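Local coordinates for protein lytic polysaccharide monooxygenase (Neurospora crassa, PDB 4QI8) that probably cleaves cellulose chains by oxidation at a single copper ion, using electrons from a reductant and O2 or H2O2 as cosubstrate, at residues R22-Q27 and S37-C42; Y79-P84 and N90-E95; A97-I102 and L137-H142. One frame throughout, in Å; residues are numbered along the deposited sequence. Where two conformers were deposited one is given.

Contact 1. Residues R22-Q27 and S37-C42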
ATOM      1  N   ARG A  22      -8.005  -5.272 -10.202  1.00  5.38           N
ATOM      2  CA  ARG A  22      -9.251  -5.323  -9.456  1.00  5.82           C
ATOM      3  C   ARG A  22      -9.082  -6.184  -8.203  1.00  5.64           C
ATOM      4  O   ARG A  22      -8.764  -7.374  -8.265  1.00  6.25           O
ATOM      5  CB  ARG A  22     -10.436  -5.813 -10.289  1.00  7.37           C
ATOM      6  CG  ARG A  22     -11.751  -5.625  -9.515  1.00  8.03           C
ATOM      7  CD  ARG A  22     -12.984  -5.704 -10.356  1.00  8.99           C
ATOM      8  NE  ARG A  22     -13.296  -7.079 -10.673  1.00 10.01           N
ATOM      9  CZ  ARG A  22     -14.364  -7.450 -11.374  1.00 10.50           C
ATOM     10  NH1 ARG A  22     -15.222  -6.543 -11.828  1.00 14.73           N
ATOM     11  NH2 ARG A  22     -14.585  -8.739 -11.615  1.00 11.58           N
ATOM     12  N   ALA A  23      -9.286  -5.563  -7.052  1.00  5.26           N
ATOM     13  CA  ALA A  23      -9.120  -6.244  -5.782  1.00  4.62           C
ATOM     14  C   ALA A  23     -10.289  -7.168  -5.517  1.00  4.91           C
ATOM     15  O   ALA A  23     -11.420  -6.906  -5.943  1.00  5.27           O
ATOM     16  CB  ALA A  23      -8.995  -5.221  -4.664  1.00  5.46           C
ATOM     17  N   ASP A  24     -10.026  -8.227  -4.762  1.00  4.90           N
ATOM     18  CA  ASP A  24     -11.047  -9.216  -4.483  1.00  5.21           C
ATOM     19  C   ASP A  24     -12.175  -8.661  -3.610  1.00  5.29           C
ATOM     20  O   ASP A  24     -13.215  -9.317  -3.505  1.00  5.58           O
ATOM     21  CB  ASP A  24     -10.458 -10.465  -3.815  1.00  4.85           C
ATOM     22  CG  ASP A  24      -9.630 -11.334  -4.746  1.00  5.45           C
ATOM     23  OD1 ASP A  24      -9.756 -11.219  -5.985  1.00  6.64           O
ATOM     24  OD2 ASP A  24      -8.856 -12.160  -4.205  1.00  6.10           O
ATOM     25  N   ASN A  25     -11.981  -7.491  -2.985  1.00  5.25           N
ATOM     26  CA  ASN A  25     -13.041  -6.833  -2.203  1.00  5.42           C
ATOM     27  C   ASN A  25     -13.891  -5.854  -3.023  1.00  5.88           C
ATOM     28  O   ASN A  25     -14.600  -5.020  -2.461  1.00  5.82           O
ATOM     29  CB  ASN A  25     -12.477  -6.129  -0.961  1.00  5.52           C
ATOM     30  CG  ASN A  25     -11.702  -4.861  -1.281  1.00  5.32           C
ATOM     31  OD1 ASN A  25     -11.243  -4.653  -2.410  1.00  5.60           O
ATOM     32  ND2 ASN A  25     -11.562  -4.004  -0.281  1.00  5.93           N
ATOM     33  N   TRP A  26     -13.854  -5.975  -4.345  1.00  5.47           N
ATOM     34  CA  TRP A  26     -14.551  -5.005  -5.172  1.00  5.77           C
ATOM     35  C   TRP A  26     -16.065  -5.001  -4.957  1.00  6.20           C
ATOM     36  O   TRP A  26     -16.699  -3.988  -5.229  1.00  7.28           O
ATOM     37  CB  TRP A  26     -14.194  -5.182  -6.653  1.00  6.00           C
ATOM     38  CG  TRP A  26     -14.782  -6.392  -7.299  1.00  6.71           C
ATOM     39  CD1 TRP A  26     -14.297  -7.665  -7.259  1.00  6.64           C
ATOM     40  CD2 TRP A  26     -15.971  -6.436  -8.090  1.00  8.53           C
ATOM     41  NE1 TRP A  26     -15.120  -8.508  -7.975  1.00  7.54           N
ATOM     42  CE2 TRP A  26     -16.156  -7.775  -8.494  1.00  8.99           C
ATOM     43  CE3 TRP A  26     -16.899  -5.475  -8.486  1.00 11.97           C
ATOM     44  CZ2 TRP A  26     -17.219  -8.171  -9.300  1.00 10.82           C
ATOM     45  CZ3 TRP A  26     -17.956  -5.869  -9.274  1.00 13.74           C
ATOM     46  CH2 TRP A  26     -18.116  -7.207  -9.664  1.00 14.41           C
ATOM     47  N   GLN A  27     -16.639  -6.102  -4.480  1.00  5.63           N
ATOM     48  CA  GLN A  27     -18.073  -6.139  -4.183  1.00  7.21           C
ATOM     49  C   GLN A  27     -18.393  -5.850  -2.717  1.00  7.52           C
ATOM     50  O   GLN A  27     -19.361  -5.155  -2.439  1.00 11.09           O
ATOM     51  CB  GLN A  27     -18.682  -7.486  -4.570  1.00  7.37           C
ATOM     52  CG  GLN A  27     -18.525  -7.794  -6.033  1.00  8.01           C
ATOM     53  CD  GLN A  27     -19.390  -8.958  -6.469  1.00  8.90           C
ATOM     54  OE1 GLN A  27     -19.081 -10.116  -6.198  1.00  8.56           O
ATOM     55  NE2 GLN A  27     -20.492  -8.655  -7.149  1.00 11.98           N
ATOM     56  N   SER A  37      -1.760 -14.856   3.510  1.00  5.67           N
ATOM     57  CA  SER A  37      -2.479 -15.060   2.263  1.00  5.66           C
ATOM     58  C   SER A  37      -1.812 -14.345   1.096  1.00  5.68           C
ATOM     59  O   SER A  37      -1.235 -13.269   1.261  1.00  5.52           O
ATOM     60  CB  SER A  37      -3.893 -14.497   2.421  0.97  5.84           C
ATOM     61  OG  SER A  37      -4.604 -14.529   1.203  0.98  6.26           O
ATOM     62  N   GLN A  38      -1.943 -14.911  -0.098  1.00  5.47           N
ATOM     63  CA  GLN A  38      -1.560 -14.182  -1.301  1.00  5.48           C
ATOM     64  C   GLN A  38      -2.297 -12.846  -1.402  1.00  5.65           C
ATOM     65  O   GLN A  38      -1.804 -11.905  -2.019  1.00  5.49           O
ATOM     66  CB  GLN A  38      -1.821 -15.015  -2.561  1.00  6.96           C
ATOM     67  CG  GLN A  38      -0.982 -16.275  -2.629  1.00  8.66           C
ATOM     68  CD  GLN A  38       0.486 -15.952  -2.737  1.00  8.77           C
ATOM     69  OE1 GLN A  38       0.914 -15.293  -3.687  1.00 10.14           O
ATOM     70  NE2 GLN A  38       1.269 -16.389  -1.756  1.00 10.27           N
ATOM     71  N   GLN A  39      -3.496 -12.770  -0.831  1.00  5.26           N
ATOM     72  CA  GLN A  39      -4.249 -11.522  -0.854  1.00  5.37           C
ATOM     73  C   GLN A  39      -3.569 -10.363  -0.120  1.00  4.66           C
ATOM     74  O   GLN A  39      -3.902  -9.215  -0.379  1.00  5.20           O
ATOM     75  CB  GLN A  39      -5.667 -11.729  -0.311  1.00  4.86           C
ATOM     76  CG  GLN A  39      -6.551 -12.555  -1.223  1.00  5.23           C
ATOM     77  CD  GLN A  39      -7.940 -12.747  -0.647  1.00  5.90           C
ATOM     78  OE1 GLN A  39      -8.102 -12.942   0.558  1.00  7.92           O
ATOM     79  NE2 GLN A  39      -8.945 -12.656  -1.494  1.00  5.57           N
ATOM     80  N   ILE A  40      -2.602 -10.642   0.752  1.00  4.94           N
ATOM     81  CA  ILE A  40      -1.914  -9.554   1.465  1.00  4.54           C
ATOM     82  C   ILE A  40      -1.101  -8.708   0.491  1.00  4.72           C
ATOM     83  O   ILE A  40      -0.717  -7.577   0.791  1.00  5.41           O
ATOM     84  CB  ILE A  40      -1.064 -10.080   2.651  1.00  4.74           C
ATOM     85  CG1 ILE A  40      -0.815  -8.999   3.719  1.00  5.74           C
ATOM     86  CG2 ILE A  40       0.249 -10.649   2.147  1.00  6.01           C
ATOM     87  CD1 ILE A  40      -2.072  -8.592   4.485  1.00  6.13           C
ATOM     88  N   ARG A  41      -0.794  -9.272  -0.684  1.00  4.86           N
ATOM     89  CA  ARG A  41       0.058  -8.543  -1.612  1.00  4.76           C
ATOM     90  C   ARG A  41      -0.740  -7.486  -2.391  1.00  4.97           C
ATOM     91  O   ARG A  41      -0.581  -6.303  -2.164  1.00  5.43           O
ATOM     92  CB  ARG A  41       0.786  -9.539  -2.553  1.00  5.67           C
ATOM     93  CG  ARG A  41       1.712  -8.866  -3.542  1.00  5.65           C
ATOM     94  CD  ARG A  41       2.479  -9.850  -4.436  1.00  8.04           C
ATOM     95  NE  ARG A  41       1.599 -10.850  -5.035  1.00 10.26           N
ATOM     96  CZ  ARG A  41       1.469 -12.137  -4.692  1.00  9.84           C
ATOM     97  NH1 ARG A  41       2.178 -12.727  -3.716  1.00 10.09           N
ATOM     98  NH2 ARG A  41       0.602 -12.891  -5.377  1.00 11.01           N
ATOM     99  N   CYS A  42      -1.634  -7.941  -3.262  1.00  4.91           N
ATOM    100  CA  CYS A  42      -2.459  -7.062  -4.101  1.00  5.14           C
ATOM    101  C   CYS A  42      -3.952  -7.414  -4.026  1.00  5.11           C
ATOM    102  O   CYS A  42      -4.716  -7.022  -4.905  1.00  5.58           O
ATOM    103  CB  CYS A  42      -1.982  -7.050  -5.572  1.00  5.75           C
ATOM    104  SG  CYS A  42      -0.333  -6.351  -5.747  1.00  6.13           S
TER
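Gln39 reaches across to Asp24 with the tip of an extended side chain, tying the type I turn from Ala23 to Trp26 to the short helix 39-42. Starting at CB, the chain leaves with CG anti to its carbonyl carbon (chi1 -70°) and runs straight on. CG passes 3.8 Å from Asp24 OD2, CD is about as near, and NE2 makes the real contact: Gln39 NE2 donates to Asp24 OD2 at 2.8 Å, with an N-H...O angle of 167°. The oxygen lies in the plane of the amide and accepts through its anti lone pair, the one away from OD1. Gln39 NE2 also comes within 3.5 Å of Asp24 CB; the two side chains cross at about a right angle, amide and carboxylate planes 51° apart. Behind Gln39 the helix start is capped: Ser37 OG accepts from Gln39 N at 2.9 Å. Within the same segment, Arg41 brings both NH1 and NH2 end-on to Gln38 OE1, while Cys42 is tied to Cys160 by a disulfide. The copper ligand Tyr157 is about 11 Å from Gln39, side chain to side chain. Asp24 OD2 has a second donor in Ser45 N, and the Asp24 backbone bonds with Phe43. Two N-H groups meeting one carboxylate oxygen should favour a charged Asp24, so this partly exposed link is polar and directional, with little apolar contact.

Contact 2. Residues Y79-P84 and N90-E95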
ATOM      1  N   TYR A  79       3.965   0.954  -0.963  1.00  6.19           N
ATOM      2  CA  TYR A  79       5.168   0.266  -1.394  1.00  5.96           C
ATOM      3  C   TYR A  79       5.244   0.273  -2.916  1.00  5.91           C
ATOM      4  O   TYR A  79       4.216   0.246  -3.603  1.00  6.80           O
ATOM      5  CB  TYR A  79       5.165  -1.193  -0.961  1.00  6.30           C
ATOM      6  CG  TYR A  79       5.230  -1.502   0.518  1.00  6.41           C
ATOM      7  CD1 TYR A  79       4.142  -1.299   1.355  1.00  6.76           C
ATOM      8  CD2 TYR A  79       6.388  -2.057   1.075  1.00  6.58           C
ATOM      9  CE1 TYR A  79       4.207  -1.636   2.713  1.00  6.79           C
ATOM     10  CE2 TYR A  79       6.448  -2.410   2.411  1.00  7.56           C
ATOM     11  CZ  TYR A  79       5.370  -2.194   3.223  1.00  6.31           C
ATOM     12  OH  TYR A  79       5.455  -2.567   4.540  1.00  7.48           O
ATOM     13  N   LEU A  80       6.472   0.249  -3.424  1.00  6.37           N
ATOM     14  CA  LEU A  80       6.727   0.038  -4.842  1.00  6.10           C
ATOM     15  C   LEU A  80       7.474  -1.268  -5.075  1.00  6.59           C
ATOM     16  O   LEU A  80       8.237  -1.723  -4.219  1.00  7.05           O
ATOM     17  CB  LEU A  80       7.610   1.159  -5.384  1.00  7.84           C
ATOM     18  CG  LEU A  80       6.918   2.494  -5.642  1.00  7.27           C
ATOM     19  CD1 LEU A  80       7.937   3.590  -5.953  1.00  7.51           C
ATOM     20  CD2 LEU A  80       5.916   2.386  -6.798  1.00  7.88           C
ATOM     21  N   ALA A  81       7.277  -1.843  -6.260  1.00  6.64           N
ATOM     22  CA  ALA A  81       8.066  -2.989  -6.713  1.00  6.93           C
ATOM     23  C   ALA A  81       8.311  -2.822  -8.199  1.00  7.08           C
ATOM     24  O   ALA A  81       7.374  -2.597  -8.961  1.00  7.82           O
ATOM     25  CB  ALA A  81       7.346  -4.300  -6.434  1.00  7.90           C
ATOM     26  N   ARG A  82       9.570  -2.944  -8.610  1.00  8.17           N
ATOM     27  CA  ARG A  82       9.931  -2.728 -10.002  1.00  8.78           C
ATOM     28  C   ARG A  82       9.895  -4.028 -10.798  1.00  9.19           C
ATOM     29  O   ARG A  82      10.571  -5.011 -10.482  1.00 10.10           O
ATOM     30  CB  ARG A  82      11.321  -2.104 -10.111  1.00  9.40           C
ATOM     31  CG  ARG A  82      11.669  -1.709 -11.534  1.00 10.45           C
ATOM     32  CD  ARG A  82      13.034  -1.057 -11.630  1.00 11.20           C
ATOM     33  NE  ARG A  82      13.372  -0.635 -12.991  1.00 12.52           N
ATOM     34  CZ  ARG A  82      13.821  -1.442 -13.949  1.00 12.98           C
ATOM     35  NH1 ARG A  82      14.006  -2.738 -13.729  1.00 14.90           N
ATOM     36  NH2 ARG A  82      14.108  -0.941 -15.141  1.00 15.36           N
ATOM     37  N   VAL A  83       9.124  -4.015 -11.874  1.00  9.35           N
ATOM     38  CA  VAL A  83       9.053  -5.153 -12.768  1.00  9.44           C
ATOM     39  C   VAL A  83      10.426  -5.369 -13.431  1.00 11.22           C
ATOM     40  O   VAL A  83      11.004  -4.418 -13.938  1.00 11.72           O
ATOM     41  CB  VAL A  83       8.006  -4.896 -13.859  1.00 10.23           C
ATOM     42  CG1 VAL A  83       7.936  -6.073 -14.809  0.86 10.50           C
ATOM     43  CG2 VAL A  83       6.625  -4.603 -13.256  0.83  8.66           C
ATOM     44  N   PRO A  84      10.951  -6.614 -13.435  1.00 11.94           N
ATOM     45  CA  PRO A  84      12.253  -6.840 -14.068  1.00 13.87           C
ATOM     46  C   PRO A  84      12.248  -6.507 -15.545  1.00 15.11           C
ATOM     47  O   PRO A  84      11.234  -6.675 -16.231  1.00 14.42           O
ATOM     48  CB  PRO A  84      12.481  -8.343 -13.883  1.00 15.83           C
ATOM     49  CG  PRO A  84      11.644  -8.725 -12.738  1.00 15.87           C
ATOM     50  CD  PRO A  84      10.437  -7.839 -12.801  1.00 12.34           C
ATOM     51  N   ASN A  90       1.793  -6.606 -17.025  1.00 10.25           N
ATOM     52  CA  ASN A  90       0.479  -7.242 -16.926  1.00  9.31           C
ATOM     53  C   ASN A  90       0.573  -8.643 -16.355  1.00 10.81           C
ATOM     54  O   ASN A  90      -0.357  -9.117 -15.716  1.00 12.55           O
ATOM     55  CB  ASN A  90      -0.203  -7.334 -18.289  1.00 10.18           C
ATOM     56  CG  ASN A  90      -0.762  -6.015 -18.773  1.00  9.86           C
ATOM     57  OD1 ASN A  90      -0.963  -5.080 -18.002  1.00 11.05           O
ATOM     58  ND2 ASN A  90      -1.029  -5.944 -20.072  1.00 13.48           N
ATOM     59  N   SER A  91       1.699  -9.303 -16.586  0.95 10.41           N
ATOM     60  CA  SER A  91       1.867 -10.694 -16.186  0.55 13.40           C
ATOM     61  C   SER A  91       2.595 -10.840 -14.840  1.00 12.74           C
ATOM     62  O   SER A  91       2.634 -11.925 -14.269  0.81 17.67           O
ATOM     63  CB  SER A  91       2.620 -11.463 -17.283  0.55 15.36           C
ATOM     64  OG  SER A  91       1.928 -11.422 -18.532  0.55 14.66           O
ATOM     65  N   TRP A  92       3.165  -9.752 -14.334  1.00  9.92           N
ATOM     66  CA  TRP A  92       4.064  -9.845 -13.181  1.00  9.60           C
ATOM     67  C   TRP A  92       3.310  -9.714 -11.861  1.00  9.72           C
ATOM     68  O   TRP A  92       2.657  -8.706 -11.608  1.00 10.16           O
ATOM     69  CB  TRP A  92       5.137  -8.771 -13.281  1.00 11.09           C
ATOM     70  CG  TRP A  92       6.315  -8.977 -12.384  1.00 10.23           C
ATOM     71  CD1 TRP A  92       7.254  -9.962 -12.472  1.00 13.16           C
ATOM     72  CD2 TRP A  92       6.700  -8.161 -11.273  1.00  9.40           C
ATOM     73  NE1 TRP A  92       8.203  -9.810 -11.487  1.00 13.05           N
ATOM     74  CE2 TRP A  92       7.885  -8.712 -10.735  1.00 10.86           C
ATOM     75  CE3 TRP A  92       6.170  -7.012 -10.687  1.00  9.65           C
ATOM     76  CZ2 TRP A  92       8.541  -8.146  -9.647  1.00 11.55           C
ATOM     77  CZ3 TRP A  92       6.824  -6.453  -9.608  1.00 11.13           C
ATOM     78  CH2 TRP A  92       8.002  -7.010  -9.106  1.00 10.84           C
ATOM     79  N   THR A  93       3.395 -10.728 -11.008  1.00 11.29           N
ATOM     80  CA  THR A  93       2.631 -10.716  -9.758  1.00 11.61           C
ATOM     81  C   THR A  93       3.344  -9.993  -8.606  1.00 11.13           C
ATOM     82  O   THR A  93       2.703  -9.569  -7.648  1.00 14.50           O
ATOM     83  CB  THR A  93       2.291 -12.138  -9.309  1.00 14.06           C
ATOM     84  OG1 THR A  93       3.502 -12.834  -9.016  1.00 16.27           O
ATOM     85  CG2 THR A  93       1.542 -12.877 -10.402  1.00 14.88           C
ATOM     86  N   GLY A  94       4.661  -9.853  -8.692  1.00 11.31           N
ATOM     87  CA  GLY A  94       5.415  -9.204  -7.636  1.00 10.63           C
ATOM     88  C   GLY A  94       5.776 -10.152  -6.516  1.00  9.73           C
ATOM     89  O   GLY A  94       5.713  -9.797  -5.345  1.00  9.69           O
ATOM     90  N   GLU A  95       6.175 -11.364  -6.875  1.00 10.44           N
ATOM     91  CA  GLU A  95       6.638 -12.313  -5.862  1.00 11.97           C
ATOM     92  C   GLU A  95       8.114 -12.121  -5.526  1.00  9.81           C
ATOM     93  O   GLU A  95       8.859 -11.478  -6.268  1.00 11.46           O
ATOM     94  CB  GLU A  95       6.283 -13.738  -6.262  1.00 16.31           C
ATOM     95  CG  GLU A  95       4.756 -13.876  -6.238  1.00 24.00           C
ATOM     96  CD  GLU A  95       4.218 -15.249  -6.585  1.00 28.42           C
ATOM     97  OE1 GLU A  95       3.960 -16.041  -5.651  1.00 31.50           O
ATOM     98  OE2 GLU A  95       4.000 -15.518  -7.785  1.00 30.65           O
TER
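Trp92 lies under Val83 and Pro84 where the strand 76-82 of the AA9 beta-sandwich runs into the long connection to strand 99-104, its antiparallel neighbour; the indole packs the loop back onto the strand it has just left. The CH-pi contacts share one face of the ring. Val83 CA stands almost squarely over the six-membered ring, 3.9 Å from its centroid and 7° off the normal, and Pro84 CD sits over the five-membered ring at 3.6 Å from that centroid. Apolar contacts fill in around them: Val83 CG2 meets Trp92 CE3 at 3.6 Å as the two side chains slide past each other in opposite directions, and Ala81 CB comes at the ring edge, in plane. With Trp92 CG anti to the backbone N (chi1 -164°), the indole extends from the loop to the strand. Backbone atoms lie close as well. Gly94, in a left-handed conformation, turns its N to the opposite face, 3.7 Å above the ring plane, and the side chain of Arg21 holds the backbone Trp92 O through NH2. At the far rim of the indole, Trp92 CH2 approaches Arg82 O obliquely, at 3.5 Å.

Contact 3. Residues A97-I102 and L137-H142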
ATOM      1  N   ALA A  97      11.331 -10.875  -2.806  1.00  8.29           N
ATOM      2  CA  ALA A  97      11.664  -9.730  -1.974  1.00  8.82           C
ATOM      3  C   ALA A  97      11.915  -8.526  -2.866  1.00  9.01           C
ATOM      4  O   ALA A  97      13.055  -8.150  -3.126  1.00 10.46           O
ATOM      5  CB  ALA A  97      12.884 -10.037  -1.120  1.00 10.56           C
ATOM      6  N   VAL A  98      10.825  -7.933  -3.339  1.00  7.96           N
ATOM      7  CA  VAL A  98      10.866  -6.894  -4.353  1.00  8.14           C
ATOM      8  C   VAL A  98      10.198  -5.587  -3.931  1.00  7.92           C
ATOM      9  O   VAL A  98      10.314  -4.586  -4.629  1.00  8.61           O
ATOM     10  CB  VAL A  98      10.228  -7.390  -5.681  1.00  9.36           C
ATOM     11  CG1 VAL A  98      11.028  -8.544  -6.247  1.00  9.73           C
ATOM     12  CG2 VAL A  98       8.758  -7.793  -5.500  1.00  9.29           C
ATOM     13  N   TRP A  99       9.490  -5.593  -2.807  1.00  6.59           N
ATOM     14  CA  TRP A  99       8.694  -4.441  -2.399  1.00  6.69           C
ATOM     15  C   TRP A  99       9.479  -3.558  -1.439  1.00  7.21           C
ATOM     16  O   TRP A  99       9.976  -4.049  -0.427  1.00  9.04           O
ATOM     17  CB  TRP A  99       7.416  -4.913  -1.705  1.00  6.21           C
ATOM     18  CG  TRP A  99       6.499  -5.696  -2.593  1.00  7.14           C
ATOM     19  CD1 TRP A  99       6.466  -7.048  -2.745  1.00  6.74           C
ATOM     20  CD2 TRP A  99       5.488  -5.170  -3.457  1.00  6.62           C
ATOM     21  NE1 TRP A  99       5.490  -7.405  -3.647  1.00  7.31           N
ATOM     22  CE2 TRP A  99       4.881  -6.263  -4.107  1.00  6.46           C
ATOM     23  CE3 TRP A  99       5.045  -3.877  -3.751  1.00  7.32           C
ATOM     24  CZ2 TRP A  99       3.844  -6.098  -5.031  1.00  7.16           C
ATOM     25  CZ3 TRP A  99       4.024  -3.717  -4.674  1.00  7.37           C
ATOM     26  CH2 TRP A  99       3.425  -4.820  -5.288  1.00  7.15           C
ATOM     27  N   PHE A 100       9.554  -2.263  -1.738  1.00  7.00           N
ATOM     28  CA  PHE A 100      10.136  -1.317  -0.793  1.00  7.08           C
ATOM     29  C   PHE A 100       9.098  -0.273  -0.432  1.00  6.66           C
ATOM     30  O   PHE A 100       8.262   0.118  -1.250  1.00  7.17           O
ATOM     31  CB  PHE A 100      11.451  -0.683  -1.298  1.00  7.52           C
ATOM     32  CG  PHE A 100      11.352   0.056  -2.610  1.00  8.07           C
ATOM     33  CD1 PHE A 100      11.412  -0.621  -3.813  1.00  8.51           C
ATOM     34  CD2 PHE A 100      11.248   1.437  -2.634  1.00  8.19           C
ATOM     35  CE1 PHE A 100      11.346   0.055  -5.014  1.00 10.32           C
ATOM     36  CE2 PHE A 100      11.202   2.122  -3.832  1.00  9.72           C
ATOM     37  CZ  PHE A 100      11.255   1.431  -5.026  1.00  9.16           C
ATOM     38  N   LYS A 101       9.146   0.139   0.829  1.00  7.26           N
ATOM     39  CA  LYS A 101       8.191   1.075   1.378  1.00  7.00           C
ATOM     40  C   LYS A 101       8.593   2.489   1.025  1.00  8.17           C
ATOM     41  O   LYS A 101       9.746   2.869   1.216  1.00  9.29           O
ATOM     42  CB  LYS A 101       8.142   0.913   2.892  1.00  7.99           C
ATOM     43  CG  LYS A 101       7.126   1.800   3.588  1.00  7.80           C
ATOM     44  CD  LYS A 101       7.206   1.677   5.103  1.00  8.64           C
ATOM     45  CE  LYS A 101       6.598   0.389   5.610  1.00  7.75           C
ATOM     46  NZ  LYS A 101       6.900   0.202   7.057  1.00  8.17           N
ATOM     47  N   ILE A 102       7.640   3.273   0.530  1.00  7.58           N
ATOM     48  CA  ILE A 102       7.889   4.679   0.238  1.00  7.83           C
ATOM     49  C   ILE A 102       7.116   5.643   1.139  1.00  8.20           C
ATOM     50  O   ILE A 102       7.363   6.843   1.094  1.00  8.94           O
ATOM     51  CB  ILE A 102       7.671   5.039  -1.251  1.00  8.10           C
ATOM     52  CG1 ILE A 102       6.224   4.791  -1.687  1.00  8.25           C
ATOM     53  CG2 ILE A 102       8.650   4.260  -2.113  1.00  9.82           C
ATOM     54  CD1 ILE A 102       5.928   5.345  -3.063  1.00  9.97           C
ATOM     55  N   LEU A 137       4.713  -1.855  -9.776  1.00  6.71           N
ATOM     56  CA  LEU A 137       3.486  -1.930  -9.014  1.00  6.00           C
ATOM     57  C   LEU A 137       3.582  -0.983  -7.830  1.00  6.53           C
ATOM     58  O   LEU A 137       4.629  -0.901  -7.173  1.00  6.68           O
ATOM     59  CB  LEU A 137       3.250  -3.348  -8.504  1.00  6.60           C
ATOM     60  CG  LEU A 137       3.103  -4.400  -9.602  1.00  8.14           C
ATOM     61  CD1 LEU A 137       3.009  -5.797  -8.998  1.00  8.60           C
ATOM     62  CD2 LEU A 137       1.880  -4.118 -10.443  1.00 10.95           C
ATOM     63  N   LEU A 138       2.471  -0.297  -7.554  1.00  5.93           N
ATOM     64  CA  LEU A 138       2.322   0.544  -6.376  1.00  6.02           C
ATOM     65  C   LEU A 138       1.240  -0.068  -5.508  1.00  5.76           C
ATOM     66  O   LEU A 138       0.075  -0.106  -5.901  1.00  5.94           O
ATOM     67  CB  LEU A 138       1.949   1.970  -6.768  1.00  6.01           C
ATOM     68  CG  LEU A 138       1.613   2.922  -5.616  1.00  7.01           C
ATOM     69  CD1 LEU A 138       2.780   3.164  -4.668  1.00  7.57           C
ATOM     70  CD2 LEU A 138       1.111   4.229  -6.184  1.00  7.64           C
ATOM     71  N   ARG A 139       1.647  -0.600  -4.361  1.00  5.62           N
ATOM     72  CA  ARG A 139       0.737  -1.235  -3.422  1.00  5.58           C
ATOM     73  C   ARG A 139       0.272  -0.213  -2.394  1.00  6.39           C
ATOM     74  O   ARG A 139       1.089   0.424  -1.729  1.00  6.55           O
ATOM     75  CB  ARG A 139       1.436  -2.411  -2.729  1.00  5.54           C
ATOM     76  CG  ARG A 139       0.639  -3.099  -1.638  1.00  5.76           C
ATOM     77  CD  ARG A 139       1.442  -4.252  -1.057  1.00  6.20           C
ATOM     78  NE  ARG A 139       0.733  -4.944   0.016  1.00  5.96           N
ATOM     79  CZ  ARG A 139       0.698  -4.536   1.276  1.00  5.61           C
ATOM     80  NH1 ARG A 139       1.371  -3.448   1.640  1.00  5.83           N
ATOM     81  NH2 ARG A 139       0.005  -5.218   2.175  1.00  5.95           N
ATOM     82  N   ALA A 140      -1.049  -0.092  -2.264  1.00  5.80           N
ATOM     83  CA  ALA A 140      -1.705   0.731  -1.254  1.00  5.86           C
ATOM     84  C   ALA A 140      -2.249  -0.177  -0.176  1.00  5.57           C
ATOM     85  O   ALA A 140      -2.870  -1.192  -0.488  1.00  5.57           O
ATOM     86  CB  ALA A 140      -2.857   1.491  -1.880  1.00  7.45           C
ATOM     87  N   GLU A 141      -2.055   0.202   1.083  1.00  5.75           N
ATOM     88  CA  GLU A 141      -2.755  -0.459   2.165  1.00  5.36           C
ATOM     89  C   GLU A 141      -3.167   0.526   3.235  1.00  5.08           C
ATOM     90  O   GLU A 141      -2.442   1.469   3.557  1.00  6.08           O
ATOM     91  CB  GLU A 141      -1.951  -1.600   2.794  1.00  8.46           C
ATOM     92  CG  GLU A 141      -0.869  -1.170   3.767  1.00  8.09           C
ATOM     93  CD  GLU A 141       0.006  -2.315   4.254  1.00  6.78           C
ATOM     94  OE1 GLU A 141       1.212  -2.053   4.460  1.00  8.19           O
ATOM     95  OE2 GLU A 141      -0.475  -3.471   4.369  1.00  7.90           O
ATOM     96  N   HIS A 142      -4.352   0.279   3.773  1.00  5.14           N
ATOM     97  CA  HIS A 142      -4.757   0.859   5.025  1.00  5.15           C
ATOM     98  C   HIS A 142      -4.900  -0.278   6.026  1.00  5.19           C
ATOM     99  O   HIS A 142      -5.493  -1.315   5.707  1.00  5.82           O
ATOM    100  CB  HIS A 142      -6.089   1.594   4.927  1.00  5.94           C
ATOM    101  CG  HIS A 142      -6.372   2.358   6.167  1.00  5.45           C
ATOM    102  ND1 HIS A 142      -7.414   2.058   7.020  1.00  6.47           N
ATOM    103  CD2 HIS A 142      -5.661   3.347   6.754  1.00  6.35           C
ATOM    104  CE1 HIS A 142      -7.340   2.857   8.068  1.00  6.54           C
ATOM    105  NE2 HIS A 142      -6.283   3.639   7.935  1.00  7.36           N
TER
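Strand 99-102, which presents Trp99, and strand 137-142, which presents Leu137 and Arg139, point their N-to-C directions 60° apart and come no closer than 8.9 Å between axes. They are not paired: in the larger sheet of the AA9 beta-sandwich, strand 76-82 lies between them, and the contact is made by side chains bridging past it. A classic beta bulge, with Val98 and Trp99 both facing Val179, marks the outer side of the first strand. Trp99 does most of the reaching. Its far rim meets the second strand twice, CH2 against Leu137 CB at 3.5 Å and CZ3 against Arg139 CB at the same distance of 3.5 Å, while Arg139 CD lies over one face of the indole. Phe181 meets the same ring edge-to-face, and the indole rotation is further fixed by NE1, which donates to Gly94 O. Leu138 sets out away from the first strand, but its end swings back, and its CD1 touches Ile102 CD1 at 4.2 Å. Arg139, extended from CG to NE, carries its charge past Trp99 into a cluster of partners. Its guanidinium, turned 69° from the indole plane, makes a cation-pi contact with Phe181, and its NH2 donates to Ile40 O. Glu141 supplies the counter-charge: Arg139 NH2 meets Glu141 OE2 at 2.8 Å, from above the carboxylate plane.

Contact 3 is the buried one, about 5 Å from the chain's centre, measured centre to centre; contact 2 is partly buried where strand 76-82 of the same sheet ends, and contact 1 lies at the surface. Contacts 2 and 3 hold neighbouring strands: Tyr79 O bonds to Arg139 N and Leu80 N to Phe100 O, so strand 76-82 joins both. Contact 1 reaches both through segment 37-42, with Arg41 CG against the Trp99 ring and Arg41 CD packed on Gly94 O. Chemistry follows place: a lone polar bond at the surface, CH-pi packing of an indole at the strand's end, and in the interior apolar contacts beside a charge pair enclosed by several partners.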